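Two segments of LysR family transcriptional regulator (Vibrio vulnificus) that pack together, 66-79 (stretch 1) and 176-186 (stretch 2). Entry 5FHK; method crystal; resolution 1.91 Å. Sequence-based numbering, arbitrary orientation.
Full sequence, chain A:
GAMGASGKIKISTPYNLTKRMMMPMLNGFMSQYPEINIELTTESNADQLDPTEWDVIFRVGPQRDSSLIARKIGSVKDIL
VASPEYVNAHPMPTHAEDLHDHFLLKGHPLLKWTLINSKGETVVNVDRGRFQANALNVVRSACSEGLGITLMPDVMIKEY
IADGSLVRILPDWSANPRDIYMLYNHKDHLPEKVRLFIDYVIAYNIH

Stretch 1, residues 66-79: SSLIARKIGSVKDI
Stretch 2 176-186: NPRDIYMLYNH

Residues 68-76 and 178-185 form two neighbouring antiparallel strands, their N-to-C directions 146° apart and their axes 4.4 Å apart at closest approach; the contact buries 1180 Å², both sides summed. Both backbones are extended, with phi/psi such as -122/125 at A70 and -113/144 at L183. L68 faces N185, A70 faces L183, K72 faces Y181, S75 faces D179, and the CA atoms of these non-hydrogen-bonded pairs lie 4.2 to 4.7 Å apart.

The backbone ladder sets this register. I69 N donates to Y184 O (2.9 Å) and Y184 N to I69 O (3.2 Å); R71 N donates to M182 O (2.9 Å) and M182 N to R71 O (2.7 Å). The next rung is uneven: I73 N reaches I180 O (3.0 Å), but I180 N bonds to G74 O (2.8 Å), so one extra residue is taken up in stretch 1. I73 carries the irregularity with phi/psi -113/7, and G74 follows at 165/174, where a CB would jam against the preceding carbonyl oxygen; glycine suits the site. Regular pairing resumes as V76 N meets R178 O and R178 N meets V76 O, both at 3.0 Å. Beyond N185, H186 N donates to S67 O at 3.3 Å. CA-H...O contacts fill in between, as from L183 CA to I69 O (3.3 Å).

Apolar side chains pack on both faces. A70 sets its methyl CB 3.7 Å from L183 CD2 and 4.2 Å from Y181 CD2; L68 (m, t) brings CD1 within 3.7 Å of L183 CD1. On the face shared by I69 and Y184, the tyrosine adopts p (chi1 55°, chi2 -78°), laying its ring beneath I69 CB, 4.1 Å from the centroid in a CH-pi contact, while I69 CD1 approaches Y184 CE2 at 3.5 Å. I73 (p, t) places CG1 4.1 Å from I180 CG2 and CG2 4.2 Å from M182 CB. The branched V76 (p) lies over one face of the R178 guanidinium, with CG1 3.5 Å from R178 CG.

Charge anchors one end. R178, chi1 32° and then extended (chi2 and chi3 both t), is long enough to reach D78 (m): NH2 donates to OD1 at 2.8 Å and NE to OD2 at 3.0 Å, a two-point salt bridge matching guanidinium to carboxylate. K72, fully extended, has NZ 4.4 Å from D179 OD1, beyond salt-bridge range. A water accepts from R71 NE at 2.5 Å and makes a weak 3.3 Å bond with Y184 OH.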

# COMPACT_ATOMS: atom_id res chain seq x y z
N SER A 66 6.61 29.08 7.92
CA SER A 66 5.98 30.37 7.70
C SER A 66 5.76 30.67 6.22
O SER A 66 4.99 31.58 5.89
CB SER A 66 6.83 31.48 8.32
OG SER A 66 8.12 31.51 7.73
N SER A 67 6.42 29.93 5.33
CA SER A 67 6.24 30.10 3.89
C SER A 67 5.11 29.26 3.34
O SER A 67 4.90 29.27 2.12
CB SER A 67 7.55 29.78 3.15
OG SER A 67 7.79 28.38 3.10
N LEU A 68 4.37 28.54 4.19
CA LEU A 68 3.33 27.61 3.76
C LEU A 68 2.00 27.98 4.38
O LEU A 68 1.93 28.33 5.56
CB LEU A 68 3.70 26.18 4.15
CG LEU A 68 4.93 25.49 3.54
CD1 LEU A 68 4.75 23.99 3.52
CD2 LEU A 68 5.23 26.00 2.14
N ILE A 69 0.93 27.90 3.60
CA ILE A 69 -0.42 27.93 4.14
C ILE A 69 -0.85 26.51 4.46
O ILE A 69 -0.68 25.59 3.65
CB ILE A 69 -1.39 28.58 3.14
CG1 ILE A 69 -0.83 29.91 2.67
CG2 ILE A 69 -2.75 28.77 3.76
CD1 ILE A 69 -0.67 29.96 1.20
N ALA A 70 -1.43 26.32 5.64
CA ALA A 70 -1.79 25.01 6.15
C ALA A 70 -3.28 25.00 6.43
O ALA A 70 -3.79 25.86 7.17
CB ALA A 70 -1.00 24.66 7.41
N ARG A 71 -3.99 24.03 5.84
CA ARG A 71 -5.42 23.89 6.02
C ARG A 71 -5.73 22.48 6.52
O ARG A 71 -5.31 21.49 5.90
CB ARG A 71 -6.16 24.16 4.71
CG ARG A 71 -7.67 24.03 4.80
CD ARG A 71 -8.34 24.66 3.56
NE ARG A 71 -8.76 26.04 3.80
CZ ARG A 71 -10.02 26.43 3.92
NH1 ARG A 71 -11.00 25.54 3.82
NH2 ARG A 71 -10.30 27.70 4.14
N LYS A 72 -6.47 22.39 7.61
CA LYS A 72 -6.90 21.10 8.15
C LYS A 72 -8.03 20.56 7.28
O LYS A 72 -9.07 21.21 7.16
CB LYS A 72 -7.35 21.27 9.60
CG LYS A 72 -7.88 19.98 10.23
CD LYS A 72 -8.54 20.22 11.59
CE LYS A 72 -9.26 18.95 12.07
NZ LYS A 72 -10.21 19.15 13.21
N ILE A 73 -7.82 19.41 6.66
CA ILE A 73 -8.85 18.81 5.82
C ILE A 73 -9.38 17.51 6.41
O ILE A 73 -10.20 16.84 5.78
CB ILE A 73 -8.37 18.59 4.38
CG1 ILE A 73 -7.21 17.60 4.31
CG2 ILE A 73 -8.01 19.92 3.72
CD1 ILE A 73 -6.90 17.16 2.89
N GLY A 74 -8.99 17.15 7.62
CA GLY A 74 -9.47 15.89 8.16
C GLY A 74 -8.67 15.47 9.36
O GLY A 74 -7.66 16.09 9.72
N SER A 75 -9.14 14.39 9.98
CA SER A 75 -8.44 13.87 11.14
C SER A 75 -8.71 12.38 11.25
O SER A 75 -9.70 11.85 10.75
CB SER A 75 -8.84 14.62 12.41
OG SER A 75 -10.21 14.46 12.68
N VAL A 76 -7.78 11.71 11.89
CA VAL A 76 -7.84 10.28 12.09
C VAL A 76 -7.54 10.00 13.55
O VAL A 76 -6.83 10.76 14.22
CB VAL A 76 -6.85 9.56 11.14
CG1 VAL A 76 -5.43 9.68 11.63
CG2 VAL A 76 -7.22 8.13 10.99
N LYS A 77 -8.09 8.91 14.06
CA LYS A 77 -7.80 8.46 15.41
C LYS A 77 -7.55 6.96 15.39
O LYS A 77 -8.34 6.20 14.83
CB LYS A 77 -8.94 8.80 16.37
CG LYS A 77 -8.71 8.27 17.78
CD LYS A 77 -9.82 8.70 18.73
CE LYS A 77 -10.64 7.51 19.20
NZ LYS A 77 -11.89 7.41 18.41
N ASP A 78 -6.46 6.53 16.01
CA ASP A 78 -6.08 5.13 16.04
C ASP A 78 -6.71 4.42 17.23
O ASP A 78 -6.73 4.95 18.34
CB ASP A 78 -4.56 5.00 16.07
CG ASP A 78 -3.87 5.95 15.09
OD1 ASP A 78 -4.27 5.98 13.90
OD2 ASP A 78 -2.97 6.70 15.53
N ILE A 79 -7.22 3.21 16.98
CA ILE A 79 -7.95 2.43 17.97
C ILE A 79 -7.46 0.99 17.91
O ILE A 79 -6.95 0.53 16.89
CB ILE A 79 -9.47 2.46 17.72
CG1 ILE A 79 -9.78 1.82 16.38
CG2 ILE A 79 -10.01 3.92 17.72
CD1 ILE A 79 -11.24 1.85 16.04
N ASN A 176 -4.10 9.59 20.67
CA ASN A 176 -4.65 10.91 20.43
C ASN A 176 -4.79 11.14 18.92
O ASN A 176 -4.00 10.62 18.13
CB ASN A 176 -3.76 11.98 21.05
CG ASN A 176 -4.10 12.24 22.52
OD1 ASN A 176 -5.28 12.32 22.89
ND2 ASN A 176 -3.07 12.36 23.36
N PRO A 177 -5.80 11.90 18.51
CA PRO A 177 -6.02 12.10 17.07
C PRO A 177 -4.86 12.85 16.45
O PRO A 177 -4.22 13.70 17.08
CB PRO A 177 -7.30 12.94 17.02
CG PRO A 177 -7.94 12.76 18.36
CD PRO A 177 -6.80 12.61 19.32
N ARG A 178 -4.58 12.51 15.21
CA ARG A 178 -3.65 13.27 14.40
C ARG A 178 -4.43 13.89 13.24
O ARG A 178 -5.33 13.26 12.68
CB ARG A 178 -2.49 12.39 13.91
CG ARG A 178 -2.84 10.94 13.68
CD ARG A 178 -1.64 9.95 13.66
NE ARG A 178 -2.13 8.61 13.32
CZ ARG A 178 -1.73 7.87 12.28
NH1 ARG A 178 -0.76 8.28 11.47
NH2 ARG A 178 -2.29 6.69 12.07
N ASP A 179 -4.11 15.14 12.92
CA ASP A 179 -4.83 15.83 11.86
C ASP A 179 -4.12 15.67 10.53
O ASP A 179 -2.93 15.35 10.46
CB ASP A 179 -4.98 17.31 12.21
CG ASP A 179 -5.89 17.53 13.39
OD1 ASP A 179 -6.70 16.62 13.68
OD2 ASP A 179 -5.80 18.60 14.02
N ILE A 180 -4.88 15.87 9.46
CA ILE A 180 -4.32 15.86 8.13
C ILE A 180 -4.42 17.28 7.59
O ILE A 180 -5.48 17.91 7.65
CB ILE A 180 -5.02 14.85 7.21
CG1 ILE A 180 -4.76 13.41 7.72
CG2 ILE A 180 -4.49 14.97 5.82
CD1 ILE A 180 -5.72 12.96 8.78
N TYR A 181 -3.32 17.79 7.08
CA TYR A 181 -3.29 19.15 6.59
C TYR A 181 -3.03 19.13 5.10
O TYR A 181 -2.50 18.16 4.55
CB TYR A 181 -2.23 19.99 7.28
CG TYR A 181 -2.52 20.26 8.73
CD1 TYR A 181 -2.24 19.31 9.70
CD2 TYR A 181 -3.08 21.47 9.14
CE1 TYR A 181 -2.50 19.55 11.01
CE2 TYR A 181 -3.35 21.72 10.47
CZ TYR A 181 -3.05 20.76 11.40
OH TYR A 181 -3.31 20.97 12.74
N MET A 182 -3.44 20.22 4.45
CA MET A 182 -3.03 20.51 3.09
C MET A 182 -2.11 21.72 3.15
O MET A 182 -2.50 22.77 3.67
CB MET A 182 -4.24 20.76 2.18
CG MET A 182 -3.87 21.28 0.80
SD MET A 182 -5.30 21.53 -0.27
CE MET A 182 -6.25 22.67 0.72
N LEU A 183 -0.89 21.56 2.65
CA LEU A 183 0.13 22.60 2.66
C LEU A 183 0.43 23.07 1.24
O LEU A 183 0.42 22.26 0.31
CB LEU A 183 1.43 22.10 3.29
CG LEU A 183 1.46 21.25 4.55
CD1 LEU A 183 2.93 21.17 5.05
CD2 LEU A 183 0.61 21.89 5.62
N TYR A 184 0.69 24.37 1.08
CA TYR A 184 1.14 24.91 -0.19
C TYR A 184 1.80 26.28 0.01
O TYR A 184 1.47 27.02 0.94
CB TYR A 184 0.01 25.03 -1.22
CG TYR A 184 -1.19 25.83 -0.75
CD1 TYR A 184 -2.13 25.27 0.10
CD2 TYR A 184 -1.41 27.13 -1.20
CE1 TYR A 184 -3.25 25.97 0.52
CE2 TYR A 184 -2.54 27.84 -0.78
CZ TYR A 184 -3.45 27.25 0.09
OH TYR A 184 -4.57 27.90 0.53
N ASN A 185 2.73 26.59 -0.90
CA ASN A 185 3.49 27.83 -0.83
C ASN A 185 2.59 29.04 -1.01
O ASN A 185 1.61 28.99 -1.75
CB ASN A 185 4.57 27.81 -1.91
CG ASN A 185 5.57 28.95 -1.76
OD1 ASN A 185 5.25 30.12 -2.01
ND2 ASN A 185 6.80 28.62 -1.34
N HIS A 186 2.91 30.13 -0.32
CA HIS A 186 2.30 31.40 -0.66
C HIS A 186 3.24 32.25 -1.51
O HIS A 186 3.96 33.11 -1.01
CB HIS A 186 1.89 32.18 0.58
CG HIS A 186 1.23 33.48 0.27
ND1 HIS A 186 1.93 34.59 -0.17
CD2 HIS A 186 -0.08 33.85 0.27
CE1 HIS A 186 1.10 35.58 -0.39
NE2 HIS A 186 -0.13 35.16 -0.14
O HOH W 1 -6.97 27.40 2.80